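Local coordinates for protein putative phosphatase (DUF442) (PDB 3GXH) that is a putative phosphatase, probably hydrolysing phosphate esters as do relatives in the tyrosine and dual-specificity phosphatase superfamily, at residues A[31-36]-A[60-65]. Numbering follows the deposited sequence. Where two conformers were deposited one is given.
Sequences QQFSLL and GKLVTQ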
loop_
_atom_site.group_PDB
_atom_site.type_symbol
_atom_site.label_atom_id
_atom_site.label_comp_id
_atom_site.label_asym_id
_atom_site.label_seq_id
_atom_site.Cartn_x
_atom_site.Cartn_y
_atom_site.Cartn_z
ATOM N N GLN A 31 16.755 -6.607 2.707
ATOM C CA GLN A 31 17.423 -5.656 3.595
ATOM C C GLN A 31 16.581 -4.434 3.870
ATOM O O GLN A 31 16.639 -3.863 4.965
ATOM C CB GLN A 31 18.817 -5.333 3.052
ATOM C CG GLN A 31 18.890 -4.926 1.707
ATOM C CD GLN A 31 18.959 -6.087 0.612
ATOM O OE1 GLN A 31 18.599 -7.346 0.800
ATOM N NE2 GLN A 31 19.361 -5.638 -0.606
ATOM N N GLN A 32 15.783 -4.030 2.907
ATOM C CA GLN A 32 14.901 -2.861 3.063
ATOM C C GLN A 32 13.808 -3.108 4.120
ATOM O O GLN A 32 13.330 -2.157 4.741
ATOM C CB GLN A 32 14.315 -2.381 1.730
ATOM C CG GLN A 32 15.390 -1.763 0.865
ATOM C CD GLN A 32 14.973 -1.541 -0.537
ATOM O OE1 GLN A 32 14.087 -2.235 -1.037
ATOM N NE2 GLN A 32 15.647 -0.573 -1.213
ATOM N N PHE A 33 13.416 -4.363 4.371
ATOM C CA PHE A 33 12.471 -4.581 5.452
ATOM C C PHE A 33 13.089 -4.211 6.793
ATOM O O PHE A 33 12.389 -3.718 7.682
ATOM C CB PHE A 33 11.979 -6.021 5.464
ATOM C CG PHE A 33 11.019 -6.326 4.374
ATOM C CD1 PHE A 33 9.802 -5.669 4.305
ATOM C CD2 PHE A 33 11.268 -7.284 3.395
ATOM C CE1 PHE A 33 8.867 -5.917 3.275
ATOM C CE2 PHE A 33 10.332 -7.494 2.357
ATOM C CZ PHE A 33 9.158 -6.810 2.316
ATOM N N SER A 34 14.375 -4.474 6.970
ATOM C CA SER A 34 15.055 -4.009 8.192
ATOM C C SER A 34 15.069 -2.488 8.306
ATOM O O SER A 34 14.909 -1.927 9.401
ATOM C CB SER A 34 16.464 -4.594 8.263
ATOM O OG SER A 34 16.366 -5.993 8.558
ATOM N N LEU A 35 15.256 -1.806 7.181
ATOM C CA LEU A 35 15.249 -0.333 7.189
ATOM C C LEU A 35 13.852 0.171 7.598
ATOM O O LEU A 35 13.705 1.123 8.357
ATOM C CB LEU A 35 15.608 0.238 5.806
ATOM C CG LEU A 35 16.999 -0.140 5.275
ATOM C CD1 LEU A 35 17.140 0.490 3.900
ATOM C CD2 LEU A 35 18.074 0.380 6.225
ATOM N N LEU A 36 12.814 -0.484 7.088
ATOM C CA LEU A 36 11.438 -0.156 7.471
ATOM C C LEU A 36 11.231 -0.294 8.971
ATOM O O LEU A 36 10.652 0.612 9.614
ATOM C CB LEU A 36 10.432 -1.028 6.707
ATOM C CG LEU A 36 10.330 -0.588 5.236
ATOM C CD1 LEU A 36 9.800 -1.762 4.365
ATOM C CD2 LEU A 36 9.426 0.703 5.081
ATOM N N GLY A 60 6.225 -12.927 4.122
ATOM C CA GLY A 60 5.872 -12.859 5.540
ATOM C C GLY A 60 6.979 -13.269 6.484
ATOM O O GLY A 60 7.108 -12.733 7.591
ATOM N N LYS A 61 7.784 -14.253 6.070
ATOM C CA LYS A 61 8.941 -14.630 6.805
ATOM C C LYS A 61 9.893 -13.450 6.954
ATOM O O LYS A 61 10.398 -13.147 8.033
ATOM C CB LYS A 61 9.642 -15.822 6.148
ATOM C CG LYS A 61 10.886 -16.283 6.869
ATOM C CD LYS A 61 11.525 -17.505 6.161
ATOM C CE LYS A 61 12.775 -18.012 6.909
ATOM N NZ LYS A 61 14.012 -17.244 6.603
ATOM N N LEU A 62 10.145 -12.759 5.846
ATOM C CA LEU A 62 11.045 -11.614 5.893
ATOM C C LEU A 62 10.505 -10.503 6.795
ATOM O O LEU A 62 11.256 -9.871 7.558
ATOM C CB LEU A 62 11.310 -11.053 4.501
ATOM C CG LEU A 62 11.792 -12.044 3.433
ATOM C CD1 LEU A 62 12.073 -11.298 2.077
ATOM C CD2 LEU A 62 12.972 -12.814 3.912
ATOM N N VAL A 63 9.202 -10.250 6.702
ATOM C CA VAL A 63 8.564 -9.163 7.457
ATOM C C VAL A 63 8.591 -9.499 8.941
ATOM O O VAL A 63 8.944 -8.671 9.787
ATOM C CB VAL A 63 7.148 -8.851 6.944
ATOM C CG1 VAL A 63 6.356 -7.953 7.924
ATOM C CG2 VAL A 63 7.234 -8.261 5.534
ATOM N N THR A 64 8.209 -10.705 9.293
ATOM C CA THR A 64 8.116 -11.086 10.723
ATOM C C THR A 64 9.514 -11.247 11.318
ATOM O O THR A 64 9.739 -10.809 12.463
ATOM C CB THR A 64 7.136 -12.259 10.954
ATOM O OG1 THR A 64 7.592 -13.376 10.249
ATOM C CG2 THR A 64 5.677 -11.854 10.555
ATOM N N GLN A 65 10.484 -11.731 10.541
ATOM C CA GLN A 65 11.898 -11.772 10.954
ATOM C C GLN A 65 12.465 -10.391 11.251
ATOM O O GLN A 65 13.322 -10.257 12.117
ATOM C CB GLN A 65 12.789 -12.413 9.878
ATOM C CG GLN A 65 12.804 -13.925 9.937
ATOM C CD GLN A 65 13.670 -14.553 8.858
ATOM O OE1 GLN A 65 14.104 -13.887 7.906
ATOM N NE2 GLN A 65 13.895 -15.853 8.979
#
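F33 presents one face of its ring to V63, and this buried pair forms the tight heart of a small, wholly apolar contact between helices 30-38 and 59-65. V63 CG2 sits over that face, 4.0 Å from the centroid of the F33 ring and 23° off its normal, a CH-pi contact. With CG1 anti to the backbone N (chi1 167°), V63 CG2 is the branch turned to the F33 ring. The methyl is displaced toward the rim, so its closest approach is to F33 CE1, at 3.6 Å. Partly exposed L62 packs more loosely on the solvent side, crossing F33 at about a right angle: its CB comes obliquely to 3.9 Å from F33 CD2, and its CD1 stays 4.2 Å from F33 CE2. P28 and H56 also touch this cluster, at F33 and L62, and V63 reaches on to Y70 of strand 69-72. Exposed T64 turns back on its own helix, where OG1 donates a hydrogen bond to G60 O at 2.8 Å, the carbonyl that also accepts T64 N from the opposite face. Two helices thus meet through one aromatic side chain beside edge strand 69-72, in an alpha/beta fold consistent with the dual-specificity phosphatase family.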